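PDB 4LMY: peroxide stress regulator PerR, FUR family, which probably senses peroxide stress through a regulatory metal site and regulates transcription by binding DNA as a dimer, as other PerR repressors of the FUR family do. Local coordinates for residues Ile27-Ile39 / Lys49-Met61. Numbering follows the deposited sequence.
Sequences ITETRKAIISYMI and KIYRDLQPNFPNM
Thr30 meets the 49-61 segment with both branches of its side chain. Its OG1 lies 3.6 Å from CD1 of the Phe58 ring, and a water, less surely placed because Asn60 is poorly ordered, links it to Asn60 OD1; its methyl CG2, anti to the backbone N, touches Met61 CE. Threonine thus offers a hydroxyl to the water and a methyl to the apolar side. One turn on, Ala33 points toward the 49-61 segment, and its small CB lets the Phe58 ring come close, with CZ 3.5 Å away. Ile34, buried, sets CG1 3.6 Å from Leu54 CD1 and extends CD1 to Met61 CE, its branched chain packing against both residues.

Tyr37 is the knob of the interface, seated among Lys49, Ile50, Asp53 and Leu54. Ile50 CG1 packs 3.7 Å from its CE1, and the phenol reaches across to donate a 2.6 Å hydrogen bond from OH to Asp53 OD2, on the anti side of the carboxylate. Lys49 NZ takes the syn side of that same oxygen in a salt bridge, so two donors hold it and probably favour the ionised acid. Met38, bent at chi2 (-55°), brings its flexible thioether SD 3.7 Å from Ile50 CD1.

Segments 29-39 and 49-54 cross at 113° and pack with helix 63-75 as part of the winged-helix DNA-binding domain characteristic of FUR-family regulators.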
ATOM      1  N   ILE B  27     -15.322  24.564  -5.078  1.00 30.35           N
ATOM      2  CA  ILE B  27     -14.403  24.169  -4.024  1.00 27.73           C
ATOM      3  C   ILE B  27     -14.161  25.335  -3.073  1.00 28.54           C
ATOM      4  O   ILE B  27     -13.286  26.172  -3.296  1.00 32.04           O
ATOM      5  CB  ILE B  27     -13.080  23.647  -4.613  1.00 28.46           C
ATOM      6  CG1 ILE B  27     -13.357  22.449  -5.523  1.00 33.83           C
ATOM      7  CG2 ILE B  27     -12.118  23.252  -3.511  1.00 33.55           C
ATOM      8  CD1 ILE B  27     -12.137  21.931  -6.237  1.00 41.30           C
ATOM      9  N   THR B  28     -14.966  25.392  -2.019  1.00 22.11           N
ATOM     10  CA  THR B  28     -14.831  26.420  -0.999  1.00 23.65           C
ATOM     11  C   THR B  28     -13.704  26.045  -0.043  1.00 22.20           C
ATOM     12  O   THR B  28     -13.245  24.903  -0.030  1.00 23.61           O
ATOM     13  CB  THR B  28     -16.126  26.567  -0.187  1.00 24.41           C
ATOM     14  OG1 THR B  28     -16.365  25.362   0.551  1.00 26.18           O
ATOM     15  CG2 THR B  28     -17.314  26.837  -1.109  1.00 24.86           C
ATOM     16  N   GLU B  29     -13.260  27.009   0.757  1.00 25.42           N
ATOM     17  CA  GLU B  29     -12.230  26.754   1.757  1.00 23.37           C
ATOM     18  C   GLU B  29     -12.741  25.787   2.823  1.00 25.02           C
ATOM     19  O   GLU B  29     -11.984  24.969   3.354  1.00 25.55           O
ATOM     20  CB  GLU B  29     -11.765  28.065   2.397  1.00 25.82           C
ATOM     21  CG  GLU B  29     -11.072  29.007   1.425  1.00 29.60           C
ATOM     22  CD  GLU B  29      -9.819  28.398   0.824  1.00 30.14           C
ATOM     23  OE1 GLU B  29      -9.013  27.825   1.586  1.00 31.24           O
ATOM     24  OE2 GLU B  29      -9.645  28.482  -0.409  1.00 31.77           O
ATOM     25  N   THR B  30     -14.032  25.883   3.125  1.00 24.42           N
ATOM     26  CA  THR B  30     -14.665  24.994   4.090  1.00 23.22           C
ATOM     27  C   THR B  30     -14.691  23.565   3.555  1.00 22.45           C
ATOM     28  O   THR B  30     -14.436  22.610   4.288  1.00 24.86           O
ATOM     29  CB  THR B  30     -16.101  25.457   4.410  1.00 28.13           C
ATOM     30  OG1 THR B  30     -16.050  26.671   5.171  1.00 32.86           O
ATOM     31  CG2 THR B  30     -16.837  24.402   5.212  1.00 30.70           C
ATOM     32  N   ARG B  31     -14.983  23.432   2.264  1.00 23.26           N
ATOM     33  CA  ARG B  31     -15.011  22.124   1.621  1.00 22.27           C
ATOM     34  C   ARG B  31     -13.634  21.472   1.648  1.00 23.39           C
ATOM     35  O   ARG B  31     -13.510  20.273   1.904  1.00 22.44           O
ATOM     36  CB  ARG B  31     -15.526  22.245   0.187  1.00 25.94           C
ATOM     37  CG  ARG B  31     -15.562  20.937  -0.584  1.00 29.64           C
ATOM     38  CD  ARG B  31     -16.696  20.942  -1.595  1.00 30.19           C
ATOM     39  NE  ARG B  31     -18.001  20.840  -0.946  1.00 42.43           N
ATOM     40  CZ  ARG B  31     -19.129  21.322  -1.457  1.00 45.78           C
ATOM     41  NH1 ARG B  31     -19.115  21.954  -2.622  1.00 42.06           N
ATOM     42  NH2 ARG B  31     -20.273  21.182  -0.798  1.00 54.71           N
ATOM     43  N   LYS B  32     -12.601  22.270   1.399  1.00 23.86           N
ATOM     44  CA  LYS B  32     -11.229  21.776   1.457  1.00 24.48           C
ATOM     45  C   LYS B  32     -10.863  21.331   2.869  1.00 22.80           C
ATOM     46  O   LYS B  32     -10.193  20.312   3.056  1.00 25.60           O
ATOM     47  CB  LYS B  32     -10.250  22.844   0.970  1.00 23.22           C
ATOM     48  CG  LYS B  32     -10.288  23.058  -0.528  1.00 23.04           C
ATOM     49  CD  LYS B  32      -9.167  23.972  -0.998  1.00 31.12           C
ATOM     50  CE  LYS B  32      -9.611  25.421  -1.067  1.00 38.20           C
ATOM     51  NZ  LYS B  32      -8.480  26.330  -1.412  1.00 33.22           N
ATOM     52  N   ALA B  33     -11.307  22.100   3.857  1.00 21.89           N
ATOM     53  CA  ALA B  33     -11.030  21.785   5.256  1.00 24.15           C
ATOM     54  C   ALA B  33     -11.671  20.471   5.685  1.00 27.01           C
ATOM     55  O   ALA B  33     -11.061  19.676   6.397  1.00 28.24           O
ATOM     56  CB  ALA B  33     -11.494  22.913   6.151  1.00 26.63           C
ATOM     57  N   ILE B  34     -12.904  20.246   5.248  1.00 22.14           N
ATOM     58  CA  ILE B  34     -13.631  19.039   5.621  1.00 21.87           C
ATOM     59  C   ILE B  34     -13.040  17.798   4.944  1.00 23.48           C
ATOM     60  O   ILE B  34     -12.911  16.742   5.567  1.00 28.48           O
ATOM     61  CB  ILE B  34     -15.139  19.186   5.330  1.00 24.64           C
ATOM     62  CG1 ILE B  34     -15.742  20.236   6.267  1.00 24.91           C
ATOM     63  CG2 ILE B  34     -15.856  17.859   5.495  1.00 24.45           C
ATOM     64  CD1 ILE B  34     -17.172  20.598   5.957  1.00 27.05           C
ATOM     65  N   ILE B  35     -12.660  17.937   3.677  1.00 22.78           N
ATOM     66  CA  ILE B  35     -11.993  16.854   2.958  1.00 21.79           C
ATOM     67  C   ILE B  35     -10.700  16.449   3.662  1.00 23.82           C
ATOM     68  O   ILE B  35     -10.481  15.270   3.938  1.00 25.94           O
ATOM     69  CB  ILE B  35     -11.685  17.239   1.501  1.00 22.49           C
ATOM     70  CG1 ILE B  35     -12.986  17.424   0.716  1.00 25.45           C
ATOM     71  CG2 ILE B  35     -10.816  16.172   0.835  1.00 24.41           C
ATOM     72  CD1 ILE B  35     -12.814  18.163  -0.592  1.00 24.77           C
ATOM     73  N   SER B  36      -9.858  17.435   3.956  1.00 26.56           N
ATOM     74  CA  SER B  36      -8.582  17.183   4.622  1.00 29.73           C
ATOM     75  C   SER B  36      -8.801  16.570   5.996  1.00 30.36           C
ATOM     76  O   SER B  36      -8.093  15.644   6.391  1.00 34.24           O
ATOM     77  CB  SER B  36      -7.774  18.474   4.757  1.00 33.95           C
ATOM     78  OG  SER B  36      -7.386  18.973   3.491  1.00 41.06           O
ATOM     79  N   TYR B  37      -9.785  17.098   6.719  1.00 28.97           N
ATOM     80  CA  TYR B  37     -10.140  16.571   8.032  1.00 31.78           C
ATOM     81  C   TYR B  37     -10.488  15.088   7.953  1.00 28.07           C
ATOM     82  O   TYR B  37      -9.995  14.285   8.744  1.00 34.16           O
ATOM     83  CB  TYR B  37     -11.318  17.353   8.624  1.00 30.18           C
ATOM     84  CG  TYR B  37     -11.794  16.835   9.967  1.00 27.96           C
ATOM     85  CD1 TYR B  37     -12.764  15.841  10.046  1.00 28.85           C
ATOM     86  CD2 TYR B  37     -11.285  17.347  11.152  1.00 32.70           C
ATOM     87  CE1 TYR B  37     -13.204  15.365  11.265  1.00 29.16           C
ATOM     88  CE2 TYR B  37     -11.722  16.877  12.380  1.00 31.71           C
ATOM     89  CZ  TYR B  37     -12.682  15.886  12.428  1.00 32.02           C
ATOM     90  OH  TYR B  37     -13.126  15.412  13.643  1.00 32.33           O
ATOM     91  N   MET B  38     -11.341  14.735   6.993  1.00 26.87           N
ATOM     92  CA  MET B  38     -11.799  13.361   6.828  1.00 25.61           C
ATOM     93  C   MET B  38     -10.661  12.432   6.422  1.00 32.72           C
ATOM     94  O   MET B  38     -10.583  11.293   6.883  1.00 33.06           O
ATOM     95  CB  MET B  38     -12.933  13.286   5.803  1.00 26.38           C
ATOM     96  CG  MET B  38     -14.229  13.939   6.265  1.00 31.75           C
ATOM     97  SD  MET B  38     -14.802  13.276   7.840  1.00 34.56           S
ATOM     98  CE  MET B  38     -15.057  11.558   7.406  1.00 35.41           C
ATOM     99  N   ILE B  39      -9.781  12.928   5.558  1.00 30.43           N
ATOM    100  CA  ILE B  39      -8.616  12.164   5.122  1.00 29.95           C
ATOM    101  C   ILE B  39      -7.682  11.866   6.290  1.00 31.91           C
ATOM    102  O   ILE B  39      -7.172  10.750   6.422  1.00 35.75           O
ATOM    103  CB  ILE B  39      -7.844  12.911   4.013  1.00 27.85           C
ATOM    104  CG1 ILE B  39      -8.650  12.893   2.717  1.00 30.05           C
ATOM    105  CG2 ILE B  39      -6.470  12.285   3.784  1.00 33.35           C
ATOM    106  CD1 ILE B  39      -8.034  13.693   1.612  1.00 30.58           C
ATOM    107  N   LYS B  49     -19.097  15.775  15.556  1.00 30.42           N
ATOM    108  CA  LYS B  49     -17.667  15.766  15.856  1.00 34.23           C
ATOM    109  C   LYS B  49     -16.893  16.618  14.859  1.00 29.39           C
ATOM    110  O   LYS B  49     -16.059  17.437  15.248  1.00 34.28           O
ATOM    111  CB  LYS B  49     -17.116  14.340  15.852  1.00 36.19           C
ATOM    112  CG  LYS B  49     -15.601  14.274  16.011  1.00 32.81           C
ATOM    113  CD  LYS B  49     -15.200  13.705  17.359  1.00 42.42           C
ATOM    114  CE  LYS B  49     -13.699  13.813  17.581  1.00 45.09           C
ATOM    115  NZ  LYS B  49     -13.304  15.119  18.181  1.00 43.31           N
ATOM    116  N   ILE B  50     -17.171  16.415  13.574  1.00 27.22           N
ATOM    117  CA  ILE B  50     -16.566  17.218  12.518  1.00 27.79           C
ATOM    118  C   ILE B  50     -16.845  18.694  12.769  1.00 27.36           C
ATOM    119  O   ILE B  50     -15.938  19.527  12.741  1.00 27.23           O
ATOM    120  CB  ILE B  50     -17.129  16.842  11.134  1.00 24.70           C
ATOM    121  CG1 ILE B  50     -16.892  15.361  10.832  1.00 27.04           C
ATOM    122  CG2 ILE B  50     -16.519  17.725  10.057  1.00 24.54           C
ATOM    123  CD1 ILE B  50     -17.600  14.871   9.585  1.00 29.71           C
ATOM    124  N   TYR B  51     -18.112  19.001  13.028  1.00 27.43           N
ATOM    125  CA  TYR B  51     -18.548  20.361  13.305  1.00 25.98           C
ATOM    126  C   TYR B  51     -17.797  20.973  14.486  1.00 29.51           C
ATOM    127  O   TYR B  51     -17.297  22.091  14.395  1.00 29.14           O
ATOM    128  CB  TYR B  51     -20.059  20.380  13.556  1.00 27.98           C
ATOM    129  CG  TYR B  51     -20.586  21.677  14.124  1.00 28.35           C
ATOM    130  CD1 TYR B  51     -20.431  22.873  13.438  1.00 30.52           C
ATOM    131  CD2 TYR B  51     -21.252  21.701  15.342  1.00 36.94           C
ATOM    132  CE1 TYR B  51     -20.911  24.061  13.954  1.00 32.12           C
ATOM    133  CE2 TYR B  51     -21.738  22.884  15.866  1.00 38.44           C
ATOM    134  CZ  TYR B  51     -21.565  24.061  15.168  1.00 38.10           C
ATOM    135  OH  TYR B  51     -22.047  25.241  15.684  1.00 46.60           O
ATOM    136  N   ARG B  52     -17.710  20.232  15.586  1.00 31.25           N
ATOM    137  CA  ARG B  52     -17.045  20.728  16.790  1.00 36.51           C
ATOM    138  C   ARG B  52     -15.542  20.935  16.602  1.00 37.57           C
ATOM    139  O   ARG B  52     -14.969  21.885  17.139  1.00 41.49           O
ATOM    140  CB  ARG B  52     -17.307  19.802  17.982  1.00 35.99           C
ATOM    141  CG  ARG B  52     -18.695  19.953  18.590  1.00 43.18           C
ATOM    142  CD  ARG B  52     -18.850  19.133  19.866  1.00 49.56           C
ATOM    143  NE  ARG B  52     -19.058  17.711  19.600  1.00 54.49           N
ATOM    144  CZ  ARG B  52     -18.105  16.787  19.668  1.00 53.95           C
ATOM    145  NH1 ARG B  52     -16.867  17.129  19.999  1.00 53.99           N
ATOM    146  NH2 ARG B  52     -18.392  15.519  19.409  1.00 57.52           N
ATOM    147  N   ASP B  53     -14.907  20.051  15.839  1.00 36.57           N
ATOM    148  CA  ASP B  53     -13.460  20.117  15.640  1.00 31.02           C
ATOM    149  C   ASP B  53     -13.031  21.247  14.708  1.00 37.48           C
ATOM    150  O   ASP B  53     -11.957  21.824  14.879  1.00 35.40           O
ATOM    151  CB  ASP B  53     -12.919  18.781  15.123  1.00 36.68           C
ATOM    152  CG  ASP B  53     -12.833  17.730  16.207  1.00 37.21           C
ATOM    153  OD1 ASP B  53     -12.970  18.087  17.396  1.00 43.50           O
ATOM    154  OD2 ASP B  53     -12.618  16.546  15.873  1.00 35.48           O
ATOM    155  N   LEU B  54     -13.866  21.559  13.722  1.00 28.71           N
ATOM    156  CA  LEU B  54     -13.526  22.589  12.743  1.00 27.19           C
ATOM    157  C   LEU B  54     -14.059  23.969  13.126  1.00 30.11           C
ATOM    158  O   LEU B  54     -13.620  24.982  12.582  1.00 31.55           O
ATOM    159  CB  LEU B  54     -14.028  22.193  11.352  1.00 26.61           C
ATOM    160  CG  LEU B  54     -13.287  21.026  10.696  1.00 30.81           C
ATOM    161  CD1 LEU B  54     -13.972  20.611   9.406  1.00 32.59           C
ATOM    162  CD2 LEU B  54     -11.844  21.414  10.432  1.00 33.37           C
ATOM    163  N   GLN B  55     -15.006  23.994  14.061  1.00 37.52           N
ATOM    164  CA  GLN B  55     -15.603  25.239  14.552  1.00 45.26           C
ATOM    165  C   GLN B  55     -14.620  26.376  14.897  1.00 44.17           C
ATOM    166  O   GLN B  55     -14.855  27.520  14.506  1.00 44.37           O
ATOM    167  CB  GLN B  55     -16.547  24.961  15.733  1.00 50.07           C
ATOM    168  CG  GLN B  55     -16.968  26.200  16.510  1.00 63.08           C
ATOM    169  CD  GLN B  55     -17.819  27.146  15.688  1.00 63.35           C
ATOM    170  OE1 GLN B  55     -18.422  26.750  14.690  1.00 58.01           O
ATOM    171  NE2 GLN B  55     -17.871  28.405  16.102  1.00 66.40           N
ATOM    172  N   PRO B  56     -13.526  26.078  15.631  1.00 49.35           N
ATOM    173  CA  PRO B  56     -12.579  27.159  15.945  1.00 52.88           C
ATOM    174  C   PRO B  56     -11.969  27.848  14.720  1.00 55.39           C
ATOM    175  O   PRO B  56     -11.856  29.075  14.709  1.00 51.90           O
ATOM    176  CB  PRO B  56     -11.485  26.440  16.738  1.00 58.99           C
ATOM    177  CG  PRO B  56     -12.181  25.289  17.362  1.00 54.95           C
ATOM    178  CD  PRO B  56     -13.166  24.830  16.331  1.00 54.27           C
ATOM    179  N   ASN B  57     -11.575  27.075  13.713  1.00 43.90           N
ATOM    180  CA  ASN B  57     -11.006  27.648  12.497  1.00 39.47           C
ATOM    181  C   ASN B  57     -12.067  28.243  11.577  1.00 33.73           C
ATOM    182  O   ASN B  57     -11.769  29.084  10.728  1.00 38.38           O
ATOM    183  CB  ASN B  57     -10.176  26.609  11.738  1.00 39.66           C
ATOM    184  CG  ASN B  57      -8.743  26.538  12.226  1.00 47.51           C
ATOM    185  OD1 ASN B  57      -8.249  27.459  12.877  1.00 53.11           O
ATOM    186  ND2 ASN B  57      -8.061  25.447  11.901  1.00 46.18           N
ATOM    187  N   PHE B  58     -13.309  27.803  11.749  1.00 34.70           N
ATOM    188  CA  PHE B  58     -14.406  28.270  10.909  1.00 32.67           C
ATOM    189  C   PHE B  58     -15.609  28.680  11.751  1.00 39.05           C
ATOM    190  O   PHE B  58     -16.545  27.899  11.923  1.00 38.50           O
ATOM    191  CB  PHE B  58     -14.804  27.188   9.902  1.00 35.26           C
ATOM    192  CG  PHE B  58     -13.720  26.851   8.920  1.00 30.09           C
ATOM    193  CD1 PHE B  58     -13.659  27.486   7.691  1.00 33.09           C
ATOM    194  CD2 PHE B  58     -12.756  25.906   9.229  1.00 29.11           C
ATOM    195  CE1 PHE B  58     -12.659  27.183   6.786  1.00 35.51           C
ATOM    196  CE2 PHE B  58     -11.752  25.602   8.332  1.00 28.52           C
ATOM    197  CZ  PHE B  58     -11.705  26.240   7.109  1.00 29.25           C
ATOM    198  N   PRO B  59     -15.586  29.916  12.277  1.00 38.61           N
ATOM    199  CA  PRO B  59     -16.647  30.445  13.140  1.00 41.30           C
ATOM    200  C   PRO B  59     -17.994  30.511  12.427  1.00 43.42           C
ATOM    201  O   PRO B  59     -19.038  30.475  13.078  1.00 51.96           O
ATOM    202  CB  PRO B  59     -16.162  31.865  13.460  1.00 44.59           C
ATOM    203  CG  PRO B  59     -14.689  31.830  13.229  1.00 40.86           C
ATOM    204  CD  PRO B  59     -14.500  30.892  12.081  1.00 38.68           C
ATOM    205  N   ASN B  60     -17.960  30.604  11.102  1.00 50.54           N
ATOM    206  CA  ASN B  60     -19.177  30.704  10.307  1.00 57.89           C
ATOM    207  C   ASN B  60     -19.693  29.344   9.841  1.00 50.99           C
ATOM    208  O   ASN B  60     -20.623  29.265   9.038  1.00 54.71           O
ATOM    209  CB  ASN B  60     -18.950  31.630   9.108  1.00 61.98           C
ATOM    210  CG  ASN B  60     -17.721  31.252   8.299  1.00 74.34           C
ATOM    211  OD1 ASN B  60     -17.401  30.073   8.146  1.00 70.85           O
ATOM    212  ND2 ASN B  60     -17.021  32.256   7.785  1.00 70.64           N
ATOM    213  N   MET B  61     -19.079  28.276  10.341  1.00 37.20           N
ATOM    214  CA  MET B  61     -19.511  26.924  10.007  1.00 34.24           C
ATOM    215  C   MET B  61     -20.671  26.504  10.901  1.00 30.68           C
ATOM    216  O   MET B  61     -20.653  26.743  12.107  1.00 34.60           O
ATOM    217  CB  MET B  61     -18.357  25.925  10.144  1.00 33.00           C
ATOM    218  CG  MET B  61     -18.758  24.474   9.893  1.00 34.38           C
ATOM    219  SD  MET B  61     -17.433  23.290  10.191  1.00 40.39           S
ATOM    220  CE  MET B  61     -16.473  23.467   8.691  1.00 38.97           C
TER
HETATM  221  O   HOH W   1     -17.550  27.783   7.115  1.00 41.77           O